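Local coordinates for CELL division protein FTSZ (Haloferax volcanii, PDB 4B45) that binds GTP, belongs to the tubulin-like CetZ GTPases and takes part in controlling the shape of the archaeal cell, at residues A[172-175]-A[176-179]. Residues are numbered along the deposited sequence; the frame is centred on the assembly and turned at random.
Sequences GESM and SEGY. With GSP (5'-guanosine-diphosphate-monothiophosphate), chain C.
E173 lays its carboxylate against the backbone of G178, OE1 lying 3.4 Å from G178 CA, where a beta carbon on G178 would be tight against E173 CD. Its other oxygen, OE2, accepts from the amide of S170, so the group spans from the preceding loop to the first turn of helix 175-196. S174 is the N-cap of that helix and forms a capping box with E177. With chi1 at 80°, its OG sits between the backbone N and the carbonyl carbon and accepts from E177 N at 3.1 Å. In return S174 N donates to E177 OE1 over 3.3 Å, a nearly straight bond (167°) that meets the carboxylate from above its plane. The S174 carbonyl accepts from G178 N, and M175 O takes a weak bond from Y179 N, which starts the helical pattern. The M175 chain bends at chi2 (71°) and runs beside Y179, pointing the same way; its methyl CE rests 3.7 Å from Y179 CE2, while SD makes an oblique Met-aromatic contact with the ring. Over one face of that ring lies the guanine, C5 being 3.6 Å above the plane and offset toward the rim of the ring, and Y179 OH donates to the ribose O2' of the bound GTP analogue at 2.8 Å. A leucine here would probably leave O2' without this donor and the guanine without the tyrosine ring against it. The capping box thus satisfies two amides at the helix start, and Y179, just beyond it, offers the nucleotide both an aromatic face and a hydroxyl.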
ATOM      1  N   GLY A 172      -4.534   9.397 -22.068  1.00 56.60           N
ATOM      2  CA  GLY A 172      -3.463   9.398 -23.044  1.00 53.29           C
ATOM      3  C   GLY A 172      -2.226   8.592 -22.684  1.00 48.24           C
ATOM      4  O   GLY A 172      -1.359   8.379 -23.526  1.00 53.61           O
ATOM      5  N   GLU A 173      -2.134   8.152 -21.438  1.00 47.55           N
ATOM      6  CA  GLU A 173      -0.932   7.472 -20.967  1.00 50.38           C
ATOM      7  C   GLU A 173      -0.656   6.134 -21.668  1.00 53.81           C
ATOM      8  O   GLU A 173      -1.571   5.369 -21.990  1.00 48.12           O
ATOM      9  CB  GLU A 173      -0.984   7.284 -19.450  1.00 46.67           C
ATOM     10  CG  GLU A 173      -2.048   6.306 -18.954  1.00 48.78           C
ATOM     11  CD  GLU A 173      -2.298   6.421 -17.451  1.00 51.69           C
ATOM     12  OE1 GLU A 173      -1.444   7.010 -16.744  1.00 50.45           O
ATOM     13  OE2 GLU A 173      -3.355   5.928 -16.979  1.00 47.88           O
ATOM     14  N   SER A 174       0.621   5.867 -21.911  1.00 47.86           N
ATOM     15  CA  SER A 174       1.028   4.563 -22.397  1.00 51.89           C
ATOM     16  C   SER A 174       0.839   3.516 -21.301  1.00 48.25           C
ATOM     17  O   SER A 174       0.648   3.838 -20.126  1.00 43.80           O
ATOM     18  CB  SER A 174       2.486   4.586 -22.845  1.00 43.47           C
ATOM     19  OG  SER A 174       3.322   4.493 -21.716  1.00 46.48           O
ATOM     20  N   MET A 175       0.883   2.255 -21.696  1.00 46.33           N
ATOM     21  CA  MET A 175       0.647   1.151 -20.778  1.00 46.26           C
ATOM     22  C   MET A 175       1.686   1.119 -19.657  1.00 50.45           C
ATOM     23  O   MET A 175       1.352   0.927 -18.472  1.00 45.93           O
ATOM     24  CB  MET A 175       0.668  -0.166 -21.557  1.00 49.82           C
ATOM     25  CG  MET A 175       0.175  -1.353 -20.771  1.00 54.28           C
ATOM     26  SD  MET A 175      -1.606  -1.335 -20.480  1.00 53.75           S
ATOM     27  CE  MET A 175      -1.757  -2.784 -19.434  1.00 62.95           C
ATOM     28  N   SER A 176       2.947   1.323 -20.021  1.00 45.61           N
ATOM     29  CA  SER A 176       4.006   1.258 -19.024  1.00 52.74           C
ATOM     30  C   SER A 176       4.043   2.521 -18.157  1.00 54.97           C
ATOM     31  O   SER A 176       4.306   2.443 -16.952  1.00 54.66           O
ATOM     32  CB  SER A 176       5.370   0.923 -19.661  1.00 57.29           C
ATOM     33  OG  SER A 176       5.806   1.934 -20.542  1.00 61.35           O
ATOM     34  N   GLU A 177       3.750   3.672 -18.759  1.00 60.07           N
ATOM     35  CA  GLU A 177       3.620   4.928 -18.015  1.00 58.64           C
ATOM     36  C   GLU A 177       2.522   4.825 -16.969  1.00 58.38           C
ATOM     37  O   GLU A 177       2.684   5.280 -15.829  1.00 55.73           O
ATOM     38  CB  GLU A 177       3.308   6.106 -18.950  1.00 65.69           C
ATOM     39  CG  GLU A 177       4.508   6.689 -19.691  1.00 75.49           C
ATOM     40  CD  GLU A 177       4.114   7.732 -20.751  1.00 81.07           C
ATOM     41  OE1 GLU A 177       2.901   7.999 -20.936  1.00 74.93           O
ATOM     42  OE2 GLU A 177       5.031   8.285 -21.400  1.00 84.96           O
ATOM     43  N   GLY A 178       1.396   4.240 -17.366  1.00 54.60           N
ATOM     44  CA  GLY A 178       0.287   4.042 -16.453  1.00 49.76           C
ATOM     45  C   GLY A 178       0.726   3.307 -15.208  1.00 51.44           C
ATOM     46  O   GLY A 178       0.493   3.765 -14.089  1.00 46.86           O
ATOM     47  N   TYR A 179       1.383   2.166 -15.408  1.00 54.07           N
ATOM     48  CA  TYR A 179       1.832   1.333 -14.299  1.00 50.50           C
ATOM     49  C   TYR A 179       2.853   2.056 -13.442  1.00 48.45           C
ATOM     50  O   TYR A 179       2.763   2.022 -12.224  1.00 43.08           O
ATOM     51  CB  TYR A 179       2.439   0.033 -14.805  1.00 49.01           C
ATOM     52  CG  TYR A 179       1.428  -1.019 -15.190  1.00 50.79           C
ATOM     53  CD1 TYR A 179       0.279  -1.217 -14.437  1.00 42.92           C
ATOM     54  CD2 TYR A 179       1.636  -1.829 -16.306  1.00 53.52           C
ATOM     55  CE1 TYR A 179      -0.643  -2.188 -14.787  1.00 46.73           C
ATOM     56  CE2 TYR A 179       0.725  -2.794 -16.664  1.00 49.93           C
ATOM     57  CZ  TYR A 179      -0.413  -2.975 -15.902  1.00 52.33           C
ATOM     58  OH  TYR A 179      -1.324  -3.942 -16.264  1.00 59.05           O
TER
HETATM   59  PG  GSP C1342       1.806 -14.027 -14.120  1.00 65.49           P
HETATM   60  O3B GSP C1342       2.391 -13.816 -12.642  1.00 81.37           O
HETATM   61  S1G GSP C1342      -0.050 -13.190 -14.486  1.00 66.45           S
HETATM   62  O2G GSP C1342       2.815 -13.486 -15.174  1.00121.21           O
HETATM   63  O3G GSP C1342       1.612 -15.487 -14.218  1.00 56.17           O
HETATM   64  PB  GSP C1342       2.571 -12.436 -11.857  1.00 46.49           P
HETATM   65  O1B GSP C1342       3.984 -11.908 -11.873  1.00 43.19           O
HETATM   66  O2B GSP C1342       2.188 -12.689 -10.405  1.00 59.46           O
HETATM   67  PA  GSP C1342       1.728  -9.780 -12.186  1.00 46.26           P
HETATM   68  O1A GSP C1342       2.201  -9.000 -13.383  1.00 49.09           O
HETATM   69  O2A GSP C1342       2.593  -9.399 -11.013  1.00 54.10           O
HETATM   70  O3A GSP C1342       1.648 -11.321 -12.468  1.00 54.38           O
HETATM   71  O5' GSP C1342       0.292  -9.358 -11.771  1.00 55.57           O
HETATM   72  C5' GSP C1342      -0.680  -8.972 -12.683  1.00 50.00           C
HETATM   73  C4' GSP C1342      -1.560  -7.923 -12.150  1.00 53.13           C
HETATM   74  O4' GSP C1342      -0.804  -6.864 -11.644  1.00 46.50           O
HETATM   75  C3' GSP C1342      -2.431  -7.340 -13.187  1.00 47.18           C
HETATM   76  O3' GSP C1342      -3.569  -6.915 -12.540  1.00 50.09           O
HETATM   77  C2' GSP C1342      -1.692  -6.184 -13.683  1.00 51.09           C
HETATM   78  O2' GSP C1342      -2.583  -5.215 -14.123  1.00 57.03           O
HETATM   79  C1' GSP C1342      -1.020  -5.706 -12.490  1.00 46.09           C
HETATM   80  N9  GSP C1342       0.275  -5.086 -12.691  1.00 45.92           N
HETATM   81  C8  GSP C1342       1.279  -5.555 -13.439  1.00 47.15           C
HETATM   82  N7  GSP C1342       2.335  -4.726 -13.329  1.00 50.23           N
HETATM   83  C5  GSP C1342       1.996  -3.710 -12.478  1.00 42.94           C
HETATM   84  C6  GSP C1342       2.705  -2.580 -11.989  1.00 42.60           C
HETATM   85  O6  GSP C1342       4.005  -2.310 -12.374  1.00 44.56           O
HETATM   86  N1  GSP C1342       2.065  -1.741 -11.139  1.00 40.41           N
HETATM   87  C2  GSP C1342       0.792  -1.986 -10.756  1.00 43.18           C
HETATM   88  N2  GSP C1342       0.163  -1.039  -9.827  1.00 40.27           N
HETATM   89  N3  GSP C1342       0.088  -3.045 -11.186  1.00 45.25           N
HETATM   90  C4  GSP C1342       0.685  -3.930 -12.068  1.00 45.77           C